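Local coordinates for sensor protein (Rhodopseudomonas palustris, PDB 2OOL) that senses light through a bilin chromophore bound in this N-terminal chromophore-binding part and probably relays the signal as a histidine kinase, at residues A[46-51]-A[76-81]; A[51-56]-A[88-93]; A[102-107]-A[310-315]; A[154-159]-A[167-172]. All coordinates share one frame; numbering follows the deposited sequence.

Contact 1: A[46-51]-A[76-81]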
# COMPACT_ATOMS: atom_id res chain seq x y z
N PHE A 46 23.40 14.28 9.44
CA PHE A 46 23.62 15.56 10.10
C PHE A 46 22.91 15.52 11.43
O PHE A 46 21.79 15.02 11.54
CB PHE A 46 22.98 16.66 9.29
CG PHE A 46 23.54 16.78 7.91
CD1 PHE A 46 24.49 17.76 7.62
CD2 PHE A 46 23.11 15.93 6.89
CE1 PHE A 46 24.98 17.91 6.34
CE2 PHE A 46 23.64 16.05 5.60
CZ PHE A 46 24.56 17.02 5.32
N VAL A 47 23.57 15.99 12.47
CA VAL A 47 22.88 16.41 13.67
C VAL A 47 22.66 17.88 13.53
O VAL A 47 23.60 18.58 13.23
CB VAL A 47 23.70 16.12 14.95
CG1 VAL A 47 22.93 16.57 16.15
CG2 VAL A 47 24.07 14.56 14.98
N VAL A 48 21.43 18.33 13.73
CA VAL A 48 21.13 19.75 13.66
C VAL A 48 20.34 20.22 14.89
O VAL A 48 19.55 19.48 15.47
CB VAL A 48 20.32 20.11 12.40
CG1 VAL A 48 21.08 19.73 11.11
CG2 VAL A 48 18.99 19.41 12.43
N SER A 49 20.53 21.48 15.26
CA SER A 49 19.82 22.03 16.40
C SER A 49 18.39 22.38 16.00
O SER A 49 18.12 22.70 14.86
CB SER A 49 20.54 23.27 16.90
OG SER A 49 20.37 24.28 15.95
N GLU A 50 17.49 22.34 16.97
CA GLU A 50 16.05 22.45 16.68
C GLU A 50 15.66 23.90 16.52
O GLU A 50 14.57 24.21 16.03
CB GLU A 50 15.23 21.83 17.82
CG GLU A 50 14.20 20.78 17.36
CD GLU A 50 13.81 19.91 18.53
OE1 GLU A 50 13.79 18.66 18.42
OE2 GLU A 50 13.55 20.50 19.60
N THR A 51 16.55 24.80 16.93
CA THR A 51 16.31 26.22 16.88
C THR A 51 16.40 26.73 15.42
O THR A 51 15.40 26.72 14.67
CB THR A 51 17.31 26.94 17.84
OG1 THR A 51 17.21 28.36 17.69
CG2 THR A 51 18.78 26.47 17.61
N VAL A 76 27.16 25.76 11.04
CA VAL A 76 26.61 26.41 9.87
C VAL A 76 25.13 26.06 9.71
O VAL A 76 24.73 24.93 9.92
CB VAL A 76 27.40 26.03 8.60
CG1 VAL A 76 26.78 26.65 7.39
CG2 VAL A 76 28.86 26.50 8.76
N PRO A 77 24.29 27.04 9.37
CA PRO A 77 22.91 26.66 9.12
C PRO A 77 22.77 25.63 7.95
O PRO A 77 23.36 25.78 6.87
CB PRO A 77 22.23 27.97 8.80
CG PRO A 77 23.10 29.01 9.33
CD PRO A 77 24.49 28.49 9.28
N ILE A 78 22.01 24.58 8.17
CA ILE A 78 21.95 23.52 7.16
C ILE A 78 21.29 24.09 5.88
O ILE A 78 21.61 23.67 4.77
CB ILE A 78 21.26 22.26 7.67
CG1 ILE A 78 21.56 21.07 6.71
CG2 ILE A 78 19.77 22.49 7.86
CD1 ILE A 78 21.00 19.78 7.14
N ALA A 79 20.43 25.09 6.06
CA ALA A 79 19.67 25.73 4.99
C ALA A 79 20.56 26.34 3.93
O ALA A 79 20.11 26.62 2.84
CB ALA A 79 18.73 26.79 5.55
N HIS A 80 21.82 26.59 4.27
CA HIS A 80 22.76 27.06 3.27
C HIS A 80 23.04 26.04 2.17
O HIS A 80 23.39 26.45 1.06
CB HIS A 80 24.07 27.53 3.89
CG HIS A 80 23.93 28.82 4.62
ND1 HIS A 80 24.81 29.22 5.60
CD2 HIS A 80 22.99 29.79 4.54
CE1 HIS A 80 24.44 30.40 6.07
NE2 HIS A 80 23.33 30.76 5.46
N TYR A 81 22.84 24.76 2.44
CA TYR A 81 23.10 23.73 1.44
C TYR A 81 21.83 23.05 0.92
O TYR A 81 21.91 22.01 0.28
CB TYR A 81 23.99 22.66 2.02
CG TYR A 81 25.16 23.21 2.75
CD1 TYR A 81 25.13 23.33 4.13
CD2 TYR A 81 26.30 23.61 2.06
CE1 TYR A 81 26.19 23.86 4.82
CE2 TYR A 81 27.39 24.14 2.75
CZ TYR A 81 27.32 24.25 4.14
OH TYR A 81 28.36 24.76 4.89
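I78 sends its terminal methyl into a notch made by F46 and V48, two alternate residues of strand 44-48 in the antiparallel sheet of the PAS fold. Because residues i and i+2 of a strand project from the same side of a sheet, the phenyl ring and the valine branch point together at the loop that carries I78, with V47 between them turned the other way. The buried area is modest, 130 Å² over both sides, and I78 supplies half of it. Its residue type fits: CG1 is trans to the backbone N (chi1 -165°) and CD1 continues the chain fully extended, so that one long branch leaves the short 3-10 turn at 78-80 and reaches the sheet.

F46 receives that methyl on a ring face. I78 CD1 stands 4.2 Å from the centroid of the F46 ring and 21° off its normal, a CH-pi contact displaced toward the rim that carries the side-chain bond. V48 meets the same methyl with one branch, its side chain lying about at right angles to that of I78. All three residues are buried and purely apolar here, so dispersion and the exclusion of water hold the contact without any hydrogen bond across it. The surroundings continue this core: I55 of the neighbouring strand touches both F46 and I78, L131 of strand 128-134 touches I78, and L90 of helix 84-94 adds a further apolar side chain. On the valine, CG1 is the atom used, 4.0 Å from I78 CD1.

Contact 2: A[51-56]-A[88-93]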
# COMPACT_ATOMS: atom_id res chain seq x y z
N THR A 51 16.55 24.80 16.93
CA THR A 51 16.31 26.22 16.88
C THR A 51 16.40 26.73 15.42
O THR A 51 15.40 26.72 14.67
CB THR A 51 17.31 26.94 17.84
OG1 THR A 51 17.21 28.36 17.69
CG2 THR A 51 18.78 26.47 17.61
N ASP A 52 17.62 27.10 15.03
CA ASP A 52 17.93 27.62 13.69
C ASP A 52 18.63 26.54 12.84
O ASP A 52 19.20 26.83 11.79
CB ASP A 52 18.84 28.84 13.85
CG ASP A 52 19.72 28.76 15.09
OD1 ASP A 52 20.10 27.59 15.43
OD2 ASP A 52 19.98 29.83 15.73
N LEU A 53 18.58 25.29 13.30
CA LEU A 53 18.99 24.19 12.48
C LEU A 53 20.47 24.23 12.06
O LEU A 53 20.84 23.89 10.93
CB LEU A 53 18.03 24.12 11.27
CG LEU A 53 16.75 23.36 11.62
CD1 LEU A 53 15.81 23.25 10.44
CD2 LEU A 53 17.12 21.95 12.07
N ARG A 54 21.33 24.61 12.99
CA ARG A 54 22.76 24.71 12.73
C ARG A 54 23.38 23.35 12.86
O ARG A 54 22.98 22.61 13.70
CB ARG A 54 23.42 25.65 13.74
CG ARG A 54 23.05 27.10 13.50
CD ARG A 54 23.68 28.09 14.48
NE ARG A 54 23.27 29.41 14.00
CZ ARG A 54 23.95 30.16 13.13
NH1 ARG A 54 25.15 29.80 12.69
NH2 ARG A 54 23.43 31.31 12.73
N ILE A 55 24.41 23.06 12.10
CA ILE A 55 24.95 21.69 12.06
C ILE A 55 25.83 21.43 13.29
O ILE A 55 26.73 22.20 13.58
CB ILE A 55 25.74 21.45 10.75
CG1 ILE A 55 24.79 21.44 9.55
CG2 ILE A 55 26.57 20.25 10.84
CD1 ILE A 55 25.51 21.71 8.24
N ALA A 56 25.61 20.33 13.99
CA ALA A 56 26.44 20.04 15.18
C ALA A 56 27.37 18.85 14.96
O ALA A 56 28.41 18.75 15.59
CB ALA A 56 25.59 19.92 16.46
N ALA A 88 12.39 25.10 3.67
CA ALA A 88 11.03 25.29 4.19
C ALA A 88 10.43 24.01 4.69
O ALA A 88 9.83 23.98 5.77
CB ALA A 88 10.12 25.93 3.14
N ARG A 89 10.59 22.94 3.89
CA ARG A 89 10.02 21.64 4.17
C ARG A 89 10.61 20.97 5.42
O ARG A 89 9.89 20.33 6.19
CB ARG A 89 10.25 20.74 2.95
CG ARG A 89 9.18 19.72 2.70
CD ARG A 89 8.94 19.52 1.17
NE ARG A 89 10.20 19.32 0.45
CZ ARG A 89 10.44 19.71 -0.80
NH1 ARG A 89 9.53 20.35 -1.51
NH2 ARG A 89 11.63 19.48 -1.34
N LEU A 90 11.93 21.07 5.58
CA LEU A 90 12.62 20.60 6.77
C LEU A 90 12.11 21.35 8.00
O LEU A 90 11.64 20.74 8.97
CB LEU A 90 14.12 20.80 6.61
CG LEU A 90 15.06 20.38 7.74
CD1 LEU A 90 14.93 18.89 8.09
CD2 LEU A 90 16.51 20.70 7.36
N THR A 91 12.15 22.68 7.92
CA THR A 91 11.67 23.53 9.02
C THR A 91 10.22 23.16 9.37
O THR A 91 9.95 22.82 10.50
CB THR A 91 11.86 24.99 8.70
OG1 THR A 91 13.26 25.24 8.50
CG2 THR A 91 11.40 25.85 9.83
N HIS A 92 9.30 23.10 8.40
CA HIS A 92 7.93 22.66 8.71
C HIS A 92 7.89 21.27 9.38
O HIS A 92 7.05 21.04 10.26
CB HIS A 92 7.03 22.63 7.46
CG HIS A 92 5.58 22.35 7.78
ND1 HIS A 92 4.95 21.16 7.43
CD2 HIS A 92 4.65 23.08 8.45
CE1 HIS A 92 3.70 21.19 7.86
NE2 HIS A 92 3.49 22.34 8.47
N ALA A 93 8.73 20.34 8.95
CA ALA A 93 8.69 18.99 9.52
C ALA A 93 9.02 19.00 11.02
O ALA A 93 8.37 18.33 11.82
CB ALA A 93 9.65 18.07 8.77
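L53 and T91 are the backbone positions closest to each other, 8.1 Å between their CA atoms, and L53 sits in a left-handed backbone conformation (phi 62°, psi 41°) in the turn leading to strand 55-59, with its side chain directed at helix 84-94. The contact made there is small and rests on one methyl. L53 CD1 lies 4.0 Å from L90 CG and also comes near L90 CD2, the two leucines crossing at a slant. In L90, a first torsion of -180° swings CG fully away from the backbone N and extends the isobutyl group from the helix toward the turn.

This helix packs against the antiparallel PAS sheet, and L53 meets it from a connection between two neighbouring strands, 44-48 and 55-59; V48 packs on L53 and I78 on L90. Leucine suits both places, its branched end filling a buried layer without bringing in a polar group.

T91, at the border of the patch, offers its hydroxyl oxygen: T91 OG1 is 3.8 Å from L53 CD1, a van der Waals approach. The hydroxyl can lie against a methyl because it is already hydrogen-bonded to A87 O, one turn earlier in the helix.

Contact 3: A[102-107]-A[310-315]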
# COMPACT_ATOMS: atom_id res chain seq x y z
N ILE A 102 5.60 12.15 8.71
CA ILE A 102 6.46 13.00 7.90
C ILE A 102 7.50 12.26 7.05
O ILE A 102 7.72 12.65 5.90
CB ILE A 102 7.19 14.09 8.80
CG1 ILE A 102 8.49 13.54 9.47
CG2 ILE A 102 6.21 14.72 9.82
CD1 ILE A 102 8.59 13.64 11.03
N ASN A 103 8.14 11.21 7.59
CA ASN A 103 9.28 10.59 6.91
C ASN A 103 8.74 9.73 5.74
O ASN A 103 7.70 9.06 5.88
CB ASN A 103 10.09 9.69 7.84
CG ASN A 103 11.11 10.45 8.71
OD1 ASN A 103 11.57 11.55 8.37
ND2 ASN A 103 11.47 9.85 9.85
N PRO A 104 9.45 9.74 4.59
CA PRO A 104 10.59 10.54 4.21
C PRO A 104 10.15 11.89 3.65
O PRO A 104 9.03 12.01 3.14
CB PRO A 104 11.24 9.67 3.13
CG PRO A 104 10.12 9.07 2.44
CD PRO A 104 9.08 8.80 3.50
N ILE A 105 11.04 12.87 3.74
CA ILE A 105 10.82 14.21 3.24
C ILE A 105 11.77 14.40 2.07
O ILE A 105 12.93 14.07 2.19
CB ILE A 105 11.18 15.23 4.36
CG1 ILE A 105 10.40 14.91 5.64
CG2 ILE A 105 10.90 16.66 3.91
CD1 ILE A 105 11.24 15.01 6.89
N ARG A 106 11.30 14.94 0.94
CA ARG A 106 12.21 15.16 -0.18
C ARG A 106 13.06 16.36 0.13
O ARG A 106 12.54 17.40 0.47
CB ARG A 106 11.48 15.39 -1.51
CG ARG A 106 12.46 15.58 -2.73
CD ARG A 106 12.08 16.71 -3.67
NE ARG A 106 12.99 16.67 -4.79
CZ ARG A 106 12.65 16.43 -6.06
NH1 ARG A 106 11.37 16.26 -6.48
NH2 ARG A 106 13.64 16.37 -6.93
N LEU A 107 14.37 16.20 0.04
CA LEU A 107 15.30 17.27 0.23
C LEU A 107 16.27 17.30 -0.96
O LEU A 107 16.80 16.25 -1.38
CB LEU A 107 16.07 17.08 1.52
CG LEU A 107 15.26 17.16 2.85
CD1 LEU A 107 16.09 16.93 4.02
CD2 LEU A 107 14.55 18.49 3.00
N VAL A 310 9.68 1.37 0.54
CA VAL A 310 9.59 -0.07 0.44
C VAL A 310 9.78 -0.76 1.79
O VAL A 310 9.08 -1.75 2.09
CB VAL A 310 10.50 -0.66 -0.64
CG1 VAL A 310 10.46 -2.21 -0.60
CG2 VAL A 310 10.04 -0.16 -2.05
N ARG A 311 10.67 -0.23 2.62
CA ARG A 311 10.89 -0.72 3.98
C ARG A 311 9.68 -0.48 4.84
O ARG A 311 9.33 -1.36 5.63
CB ARG A 311 12.19 -0.15 4.60
CG ARG A 311 13.41 -0.50 3.71
CD ARG A 311 14.80 -0.40 4.29
NE ARG A 311 15.11 0.75 5.13
CZ ARG A 311 15.56 1.93 4.69
NH1 ARG A 311 15.67 2.20 3.39
NH2 ARG A 311 15.86 2.87 5.56
N GLN A 312 9.00 0.66 4.69
CA GLN A 312 7.76 0.91 5.42
C GLN A 312 6.66 -0.11 5.01
O GLN A 312 5.78 -0.43 5.83
CB GLN A 312 7.23 2.31 5.20
CG GLN A 312 8.04 3.44 5.81
CD GLN A 312 7.43 4.80 5.49
OE1 GLN A 312 7.27 5.18 4.31
NE2 GLN A 312 7.05 5.51 6.53
N ALA A 313 6.70 -0.56 3.75
CA ALA A 313 5.73 -1.55 3.26
C ALA A 313 5.99 -2.92 3.91
O ALA A 313 5.08 -3.53 4.40
CB ALA A 313 5.76 -1.66 1.74
N CYS A 314 7.24 -3.37 3.91
CA CYS A 314 7.66 -4.55 4.64
C CYS A 314 7.25 -4.54 6.12
O CYS A 314 6.92 -5.59 6.67
CB CYS A 314 9.19 -4.76 4.52
SG CYS A 314 9.81 -4.95 2.77
N GLU A 315 7.31 -3.37 6.75
CA GLU A 315 7.01 -3.24 8.17
C GLU A 315 5.52 -3.43 8.39
O GLU A 315 5.11 -4.09 9.34
CB GLU A 315 7.46 -1.89 8.72
CG GLU A 315 7.28 -1.79 10.22
CD GLU A 315 7.62 -0.39 10.78
OE1 GLU A 315 7.75 0.57 10.00
OE2 GLU A 315 7.73 -0.26 12.01
O HOH W 1 5.76 7.36 3.61
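Q312 reaches N103 and P104 because its chain leaves the helix with CG on the far side of CB from the carbonyl carbon (chi1 -69°) and runs on extended through CD (chi2 178°), while a last turn of -59° sets the two ends of the amide. The cis peptide bond before P104 belongs to the other side, where a ring carbon, P104 CD, and a carbonyl, N103 O, face the glutamine together. Q312 OE1 stands 4.1 Å from P104 CD, and Q312 NE2 lies 3.7 Å from N103 O.

A water joins the two segments. It donates a hydrogen bond of 2.7 Å to Q312 OE1 and a weak one of 3.4 Å to N103 O. Glutamine is apt here, being long enough to reach the loop from a helix and polar enough to take part in a partly hydrated surface.

The contact links the PAS sheet, at the entry to strand 105-111, one of the two edge strands of that sheet, with helix 308-332 of the GAF domain. Y308 and E309 of that helix also pack on P104, and R311 pairs with E134. The N103 amide turns away from Q312, ND2 donating to L122 O. R154 of the second subunit packs against Q312.

Contact 4: A[154-159]-A[167-172]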
# COMPACT_ATOMS: atom_id res chain seq x y z
N ARG A 154 -4.87 -8.87 2.91
CA ARG A 154 -6.10 -9.64 2.91
C ARG A 154 -5.88 -11.17 3.02
O ARG A 154 -6.65 -11.86 3.70
CB ARG A 154 -6.87 -9.29 1.64
CG ARG A 154 -8.25 -9.87 1.55
CD ARG A 154 -8.71 -9.75 0.12
NE ARG A 154 -8.23 -10.87 -0.69
CZ ARG A 154 -8.06 -10.83 -2.02
NH1 ARG A 154 -8.28 -9.70 -2.70
NH2 ARG A 154 -7.66 -11.94 -2.67
N ARG A 155 -4.85 -11.68 2.35
CA ARG A 155 -4.56 -13.12 2.37
C ARG A 155 -4.01 -13.53 3.72
O ARG A 155 -4.37 -14.58 4.26
CB ARG A 155 -3.55 -13.49 1.30
CG ARG A 155 -4.17 -13.71 -0.05
CD ARG A 155 -3.15 -13.71 -1.19
NE ARG A 155 -3.84 -13.72 -2.49
CZ ARG A 155 -3.25 -13.79 -3.68
NH1 ARG A 155 -1.92 -13.87 -3.79
NH2 ARG A 155 -4.00 -13.77 -4.78
N LEU A 156 -3.13 -12.70 4.25
CA LEU A 156 -2.55 -12.93 5.55
C LEU A 156 -3.67 -13.07 6.56
O LEU A 156 -3.64 -13.94 7.41
CB LEU A 156 -1.63 -11.76 5.91
CG LEU A 156 -0.19 -11.99 6.35
CD1 LEU A 156 0.44 -13.19 5.76
CD2 LEU A 156 0.67 -10.72 6.02
N GLN A 157 -4.71 -12.25 6.41
CA GLN A 157 -5.79 -12.20 7.38
C GLN A 157 -6.76 -13.38 7.36
O GLN A 157 -7.51 -13.55 8.33
CB GLN A 157 -6.58 -10.89 7.24
CG GLN A 157 -5.77 -9.63 7.61
CD GLN A 157 -6.66 -8.56 8.21
OE1 GLN A 157 -7.06 -7.60 7.52
NE2 GLN A 157 -7.01 -8.73 9.49
N THR A 158 -6.77 -14.17 6.28
CA THR A 158 -7.50 -15.45 6.26
C THR A 158 -6.58 -16.68 6.23
O THR A 158 -7.04 -17.76 5.93
CB THR A 158 -8.49 -15.53 5.06
OG1 THR A 158 -7.79 -15.25 3.83
CG2 THR A 158 -9.69 -14.57 5.23
N ALA A 159 -5.30 -16.52 6.55
CA ALA A 159 -4.37 -17.65 6.69
C ALA A 159 -4.82 -18.55 7.84
O ALA A 159 -5.09 -18.04 8.94
CB ALA A 159 -2.96 -17.14 6.96
N TRP A 167 4.60 -17.69 5.19
CA TRP A 167 4.98 -17.81 3.77
C TRP A 167 4.32 -16.73 2.89
O TRP A 167 4.94 -16.20 1.98
CB TRP A 167 4.71 -19.23 3.22
CG TRP A 167 5.13 -19.31 1.79
CD1 TRP A 167 6.37 -19.63 1.30
CD2 TRP A 167 4.32 -18.98 0.65
NE1 TRP A 167 6.37 -19.55 -0.08
CE2 TRP A 167 5.13 -19.13 -0.50
CE3 TRP A 167 2.99 -18.57 0.50
CZ2 TRP A 167 4.64 -18.90 -1.78
CZ3 TRP A 167 2.50 -18.35 -0.77
CH2 TRP A 167 3.33 -18.51 -1.90
N ILE A 168 3.07 -16.39 3.16
CA ILE A 168 2.44 -15.26 2.49
C ILE A 168 3.30 -14.02 2.77
O ILE A 168 3.64 -13.30 1.88
CB ILE A 168 0.96 -15.06 2.96
CG1 ILE A 168 0.08 -16.23 2.47
CG2 ILE A 168 0.41 -13.71 2.48
CD1 ILE A 168 -1.15 -16.59 3.34
N ALA A 169 3.70 -13.80 4.02
CA ALA A 169 4.51 -12.61 4.35
C ALA A 169 5.81 -12.60 3.57
O ALA A 169 6.13 -11.59 2.97
CB ALA A 169 4.77 -12.54 5.84
N ALA A 170 6.53 -13.73 3.56
CA ALA A 170 7.88 -13.81 2.97
C ALA A 170 7.85 -13.60 1.48
O ALA A 170 8.68 -12.88 0.92
CB ALA A 170 8.57 -15.15 3.29
N SER A 171 6.89 -14.25 0.83
CA SER A 171 6.75 -14.13 -0.62
C SER A 171 6.36 -12.72 -1.08
O SER A 171 6.90 -12.20 -2.05
CB SER A 171 5.75 -15.19 -1.16
OG SER A 171 4.47 -14.96 -0.59
N GLU A 172 5.47 -12.05 -0.37
CA GLU A 172 5.19 -10.64 -0.73
C GLU A 172 6.40 -9.73 -0.50
O GLU A 172 6.70 -8.86 -1.30
CB GLU A 172 3.99 -10.09 0.03
CG GLU A 172 3.76 -8.54 -0.19
CD GLU A 172 3.15 -8.20 -1.55
OE1 GLU A 172 2.79 -9.12 -2.30
OE2 GLU A 172 2.97 -7.01 -1.86
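L156 and I168 lie alongside each other, their side chains running in contrary senses. I168 points straight at the first helix, whereas L156 sets out to one side and brings CD1 in only at its end. That CD1 branch passes over the beta-branch of I168 toward the main chain at A169, though its exact placing is doubtful: the spacing of 3.3 Å between L156 CD1 and I168 CG2 is shorter than normal for two carbons, and L156 has an unusual rotamer (chi1 -128°). I168 answers with two branches. Its CG2 faces L156 and also comes within 4.1 Å of R155 CB; its CG1 arm, held close to the backbone N (chi1 -68°), carries CD1 past the last turn of the first helix. There I168 CD1 rests 3.9 Å from R155 O and 4.1 Å from A159 CB. Isoleucine suits this spot because its two unequal branches can touch the helix and the turn after it at once.

The segments belong to helices 142-157 and 162-177, which follow each other through a short connection and run in roughly opposite directions, an antiparallel helical hairpin whose second helix belongs to the GAF domain. The nearest CA atoms, those of L156 and I168, are 6.3 Å apart. A169 offers only a methyl beside L156 CD1. Helix 308-332 packs on the pair, V320 against L156 and L321 against A169. The second subunit lies against the first helix, its Q319 packing on R154 and its W323 on Q157.

R155 gives only the root of its side chain to I168; the rest extends away from it.

Contacts 1 and 2, with centres 6 Å apart, are two parts of one PAS core: they share T51, and strands 44-48 and 55-59 are neighbours in the same sheet. Contact 3, centred 19 Å from contact 2, meets it directly, R89 NH2 lying 2.9 Å from R106 O, and carries the same sheet over to the GAF helix 308-332. Contact 4 lies on the far side of the chain's centre from contact 1, 43 Å from it and 22 Å from contact 3 between centres; helix 308-332 connects these last two, and both touch the second subunit. The bilin pocket draws its 25 residues from between 28 and 299, so segment 310-315 is not among them.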